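Local structure of lysozyme, putative (Bacillus anthracis, 2WAG) at residues 79-82 with 83-86; 54-57 with 58-62. The protein probably hydrolyses the glycan strands of bacterial peptidoglycan as a family GH25 lysozyme, with retention of anomeric configuration. All coordinates share one frame; numbering follows the deposited sequence.

Contact 1: residues 79-82 with 83-86; sequences DSKG and ETQA. With SO4 (sulfate ion), chain G.
The flat amide of Q85 points NE2 at the carbonyl of S80, which lies slightly out of the amide plane, and S80 OG lies 3.5 Å from Q85 CG. NE2 donates to S80 O at 3.1 Å, a bent bond (N-H...O 138°) in which the donor stands well above the carbonyl plane, while OE1 takes the backbone N-H of S77; with both ends engaged, the amide is held against rotation. Q85 reaches this site because its chain runs out extended beyond CG (chi2 -169°). The second flat group, the K81 carbonyl, accepts twice: Q85 N lies in its plane at 3.1 Å, and T84 OG1, in the modelled conformer of T84, is tilted out of it at 2.7 Å. In that conformer T84 OG1 is also hydrogen-bonded to S49 OG. S80 OG donates to sulfate O4 at 2.7 Å, and S77 OG and S49 N bind the same ion, probably acquired from the crystallisation liquor. K81 is the N-cap residue, and A86 N to G82 O (2.8 Å) carries on the helical bonding. The loop following strand 69-75 thus enters helix 82-92, whose first turn packs through E83 and A86 on M132, and through Q85 on M129, of helix 119-137.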
loop_
_atom_site.group_PDB
_atom_site.type_symbol
_atom_site.label_atom_id
_atom_site.label_comp_id
_atom_site.label_asym_id
_atom_site.label_seq_id
_atom_site.Cartn_x
_atom_site.Cartn_y
_atom_site.Cartn_z
ATOM N N ASP A 79 -18.518 12.045 -3.326
ATOM C CA ASP A 79 -19.452 12.357 -4.406
ATOM C C ASP A 79 -20.904 12.030 -4.152
ATOM O O ASP A 79 -21.711 12.105 -5.077
ATOM C CB ASP A 79 -18.956 11.730 -5.698
ATOM C CG ASP A 79 -17.756 12.473 -6.227
ATOM O OD1 ASP A 79 -17.892 13.651 -6.604
ATOM O OD2 ASP A 79 -16.647 11.916 -6.196
ATOM N N SER A 80 -21.254 11.689 -2.912
ATOM C CA SER A 80 -22.662 11.564 -2.546
ATOM C C SER A 80 -22.903 12.107 -1.153
ATOM O O SER A 80 -21.965 12.347 -0.382
ATOM C CB SER A 80 -23.149 10.128 -2.647
ATOM O OG SER A 80 -22.388 9.279 -1.821
ATOM N N LYS A 81 -24.168 12.340 -0.832
ATOM C CA LYS A 81 -24.482 13.007 0.430
ATOM C C LYS A 81 -24.192 12.140 1.646
ATOM O O LYS A 81 -24.324 10.921 1.602
ATOM C CB LYS A 81 -25.945 13.448 0.446
ATOM C CG LYS A 81 -26.257 14.598 -0.516
ATOM C CD LYS A 81 -27.690 15.071 -0.345
ATOM C CE LYS A 81 -28.646 13.886 -0.356
ATOM N NZ LYS A 81 -28.887 13.304 -1.705
ATOM N N GLY A 82 -23.838 12.803 2.737
ATOM C CA GLY A 82 -23.599 12.104 4.001
ATOM C C GLY A 82 -24.828 11.338 4.438
ATOM O O GLY A 82 -24.739 10.236 4.952
ATOM N N GLU A 83 -26.010 11.922 4.238
ATOM C CA GLU A 83 -27.212 11.266 4.715
ATOM C C GLU A 83 -27.418 9.919 4.032
ATOM O O GLU A 83 -27.752 8.934 4.665
ATOM C CB GLU A 83 -28.445 12.170 4.498
ATOM C CG GLU A 83 -29.738 11.473 4.894
ATOM C CD GLU A 83 -30.983 12.240 4.496
ATOM O OE1 GLU A 83 -31.100 12.649 3.316
ATOM O OE2 GLU A 83 -31.848 12.411 5.375
ATOM N N THR A 84 -27.210 9.877 2.713
ATOM C CA THR A 84 -27.370 8.653 1.957
ATOM C C THR A 84 -26.293 7.614 2.306
ATOM O O THR A 84 -26.558 6.426 2.385
ATOM C CB THR A 84 -27.397 8.960 0.453
ATOM O OG1 THR A 84 -26.236 9.717 0.087
ATOM C CG2 THR A 84 -28.585 9.808 0.173
ATOM N N GLN A 85 -25.074 8.097 2.534
ATOM C CA GLN A 85 -24.003 7.189 2.950
ATOM C C GLN A 85 -24.287 6.586 4.331
ATOM O O GLN A 85 -24.083 5.398 4.526
ATOM C CB GLN A 85 -22.670 7.919 2.923
ATOM C CG GLN A 85 -22.247 8.287 1.503
ATOM C CD GLN A 85 -20.838 8.767 1.438
ATOM O OE1 GLN A 85 -19.901 7.999 1.670
ATOM N NE2 GLN A 85 -20.655 10.051 1.143
ATOM N N ALA A 86 -24.780 7.405 5.276
ATOM C CA ALA A 86 -25.141 6.885 6.597
ATOM C C ALA A 86 -26.264 5.855 6.493
ATOM O O ALA A 86 -26.249 4.822 7.156
ATOM C CB ALA A 86 -25.577 8.015 7.512
HETATM S S SO4 G . -20.991 7.338 -4.723
HETATM O O1 SO4 G . -19.612 6.922 -4.918
HETATM O O2 SO4 G . -21.940 6.513 -3.984
HETATM O O3 SO4 G . -21.582 8.070 -5.851
HETATM O O4 SO4 G . -20.772 8.437 -3.754
#

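Contact 2: residues 54-57 with 58-62; sequences KYFS and KNWTN
K58 lies alongside Y55, pointing the same way, and brings its ammonium over the ring in a cation-pi contact: NZ sits 3.8 Å from the centroid of the Y55 ring, 7° off the ring normal. K58 CE adds a CH-pi contact to the same face, 3.6 Å from Y55 CD1. A bend at chi3 (70°) in an otherwise extended K58 chain folds its end over the ring; D27 is a long, weak ionic partner of NZ. The opposite face of Y55 is covered near its rim by K54 CE, leaving the phenol ring between two lysine chains. F56 and W60 also run side by side. W60 CB stands over the F56 ring, offset toward its rim, in a CH-pi contact, and the two ring systems meet obliquely, with F56 CZ 3.8 Å from W60 CE3 and the planes at 37°. Y55 O, of the N-cap residue, accepts from N59 N at 2.8 Å. A water joins K54 O to K58 N, and, in the modelled conformer of S57, another links S57 OG and T61 OG1. Helix 56-64 lays F56 against I43 and A45 of strand 40-47 and A72 of strand 69-75, W60 against V70, while N59 OD1 is hydrogen-bonded to W30 NE1 of helix 30-34.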
loop_
_atom_site.group_PDB
_atom_site.type_symbol
_atom_site.label_atom_id
_atom_site.label_comp_id
_atom_site.label_asym_id
_atom_site.label_seq_id
_atom_site.Cartn_x
_atom_site.Cartn_y
_atom_site.Cartn_z
ATOM N N LYS A 54 -18.355 -7.444 -0.828
ATOM C CA LYS A 54 -18.930 -8.755 -1.096
ATOM C C LYS A 54 -18.723 -9.758 0.023
ATOM O O LYS A 54 -19.441 -10.752 0.090
ATOM C CB LYS A 54 -18.425 -9.321 -2.421
ATOM C CG LYS A 54 -16.998 -9.751 -2.416
ATOM C CD LYS A 54 -16.662 -10.512 -3.707
ATOM C CE LYS A 54 -15.201 -10.928 -3.749
ATOM N NZ LYS A 54 -14.904 -11.724 -4.983
ATOM N N TYR A 55 -17.766 -9.504 0.916
ATOM C CA TYR A 55 -17.523 -10.434 2.010
ATOM C C TYR A 55 -17.960 -9.871 3.358
ATOM O O TYR A 55 -17.722 -10.504 4.385
ATOM C CB TYR A 55 -16.053 -10.873 2.086
ATOM C CG TYR A 55 -15.631 -11.802 0.964
ATOM C CD1 TYR A 55 -16.569 -12.540 0.228
ATOM C CD2 TYR A 55 -14.302 -11.945 0.639
ATOM C CE1 TYR A 55 -16.180 -13.376 -0.818
ATOM C CE2 TYR A 55 -13.903 -12.791 -0.389
ATOM C CZ TYR A 55 -14.828 -13.490 -1.108
ATOM O OH TYR A 55 -14.367 -14.315 -2.121
ATOM N N PHE A 56 -18.642 -8.718 3.373
ATOM C CA PHE A 56 -19.032 -8.163 4.673
ATOM C C PHE A 56 -19.895 -9.119 5.506
ATOM O O PHE A 56 -19.626 -9.364 6.678
ATOM C CB PHE A 56 -19.769 -6.828 4.555
ATOM C CG PHE A 56 -20.321 -6.398 5.883
ATOM C CD1 PHE A 56 -19.448 -6.040 6.910
ATOM C CD2 PHE A 56 -21.674 -6.477 6.165
ATOM C CE1 PHE A 56 -19.916 -5.705 8.183
ATOM C CE2 PHE A 56 -22.147 -6.151 7.447
ATOM C CZ PHE A 56 -21.270 -5.769 8.447
ATOM N N SER A 57 -20.937 -9.649 4.878
ATOM C CA SER A 57 -21.879 -10.492 5.597
ATOM C C SER A 57 -21.157 -11.679 6.215
ATOM O O SER A 57 -21.302 -11.949 7.406
ATOM C CB SER A 57 -22.996 -10.970 4.672
ATOM O OG SER A 57 -24.034 -11.565 5.436
ATOM N N LYS A 58 -20.370 -12.370 5.396
ATOM C CA LYS A 58 -19.630 -13.559 5.820
ATOM C C LYS A 58 -18.616 -13.209 6.913
ATOM O O LYS A 58 -18.511 -13.907 7.929
ATOM C CB LYS A 58 -18.947 -14.209 4.606
ATOM C CG LYS A 58 -17.902 -15.275 4.931
ATOM C CD LYS A 58 -17.291 -15.906 3.674
ATOM C CE LYS A 58 -16.386 -14.942 2.918
ATOM N NZ LYS A 58 -15.329 -15.692 2.168
ATOM N N ASN A 59 -17.859 -12.128 6.706
ATOM C CA ASN A 59 -16.865 -11.740 7.697
ATOM C C ASN A 59 -17.512 -11.349 9.017
ATOM O O ASN A 59 -17.025 -11.703 10.093
ATOM C CB ASN A 59 -16.005 -10.591 7.191
ATOM C CG ASN A 59 -14.906 -11.049 6.241
ATOM O OD1 ASN A 59 -14.385 -12.163 6.367
ATOM N ND2 ASN A 59 -14.542 -10.185 5.296
ATOM N N TRP A 60 -18.609 -10.598 8.942
ATOM C CA TRP A 60 -19.282 -10.189 10.167
ATOM C C TRP A 60 -19.747 -11.403 10.962
ATOM O O TRP A 60 -19.506 -11.505 12.164
ATOM C CB TRP A 60 -20.469 -9.294 9.811
ATOM C CG TRP A 60 -21.250 -8.787 10.984
ATOM C CD1 TRP A 60 -22.428 -9.282 11.453
ATOM C CD2 TRP A 60 -20.927 -7.661 11.810
ATOM N NE1 TRP A 60 -22.854 -8.550 12.528
ATOM C CE2 TRP A 60 -21.960 -7.538 12.768
ATOM C CE3 TRP A 60 -19.864 -6.752 11.842
ATOM C CZ2 TRP A 60 -21.959 -6.545 13.754
ATOM C CZ3 TRP A 60 -19.864 -5.755 12.817
ATOM C CH2 TRP A 60 -20.906 -5.660 13.762
ATOM N N THR A 61 -20.392 -12.334 10.279
ATOM C CA THR A 61 -20.888 -13.523 10.960
ATOM C C THR A 61 -19.717 -14.308 11.557
ATOM O O THR A 61 -19.736 -14.692 12.727
ATOM C CB THR A 61 -21.647 -14.412 9.982
ATOM O OG1 THR A 61 -22.796 -13.697 9.506
ATOM C CG2 THR A 61 -22.077 -15.707 10.669
ATOM N N ASN A 62 -18.681 -14.544 10.766
ATOM C CA ASN A 62 -17.616 -15.433 11.240
ATOM C C ASN A 62 -16.780 -14.776 12.327
ATOM O O ASN A 62 -16.404 -15.427 13.315
ATOM C CB ASN A 62 -16.727 -15.897 10.091
ATOM C CG ASN A 62 -17.458 -16.831 9.133
ATOM O OD1 ASN A 62 -18.502 -17.383 9.487
ATOM N ND2 ASN A 62 -16.918 -17.017 7.928
HETATM O O HOH W 1 -20.588 -12.008 2.401
HETATM O O HOH W 2 -24.084 -11.161 8.563
#

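How the contacts relate
Contact 2 comes first along the chain, at the start of helix 56-64; strand 69-75 then leads on to contact 1, at the start of helix 82-92. Both are helix N-termini in the beta/alpha barrel of the GH25 domain, on successive helices separated by that strand. Their centres lie about 23 Å apart and their nearest atoms about 12 Å, so neither touches the other. The centres of contacts 1 and 2 lie about 18 and 16 Å from the centre of the chain. Side-chain hydrogen bonds and a sulfate distinguish contact 1, aromatic faces with a cation-pi contact distinguish contact 2; both carry helical backbone bonds. Neither includes I154 or A157, the residues of the magnesium site.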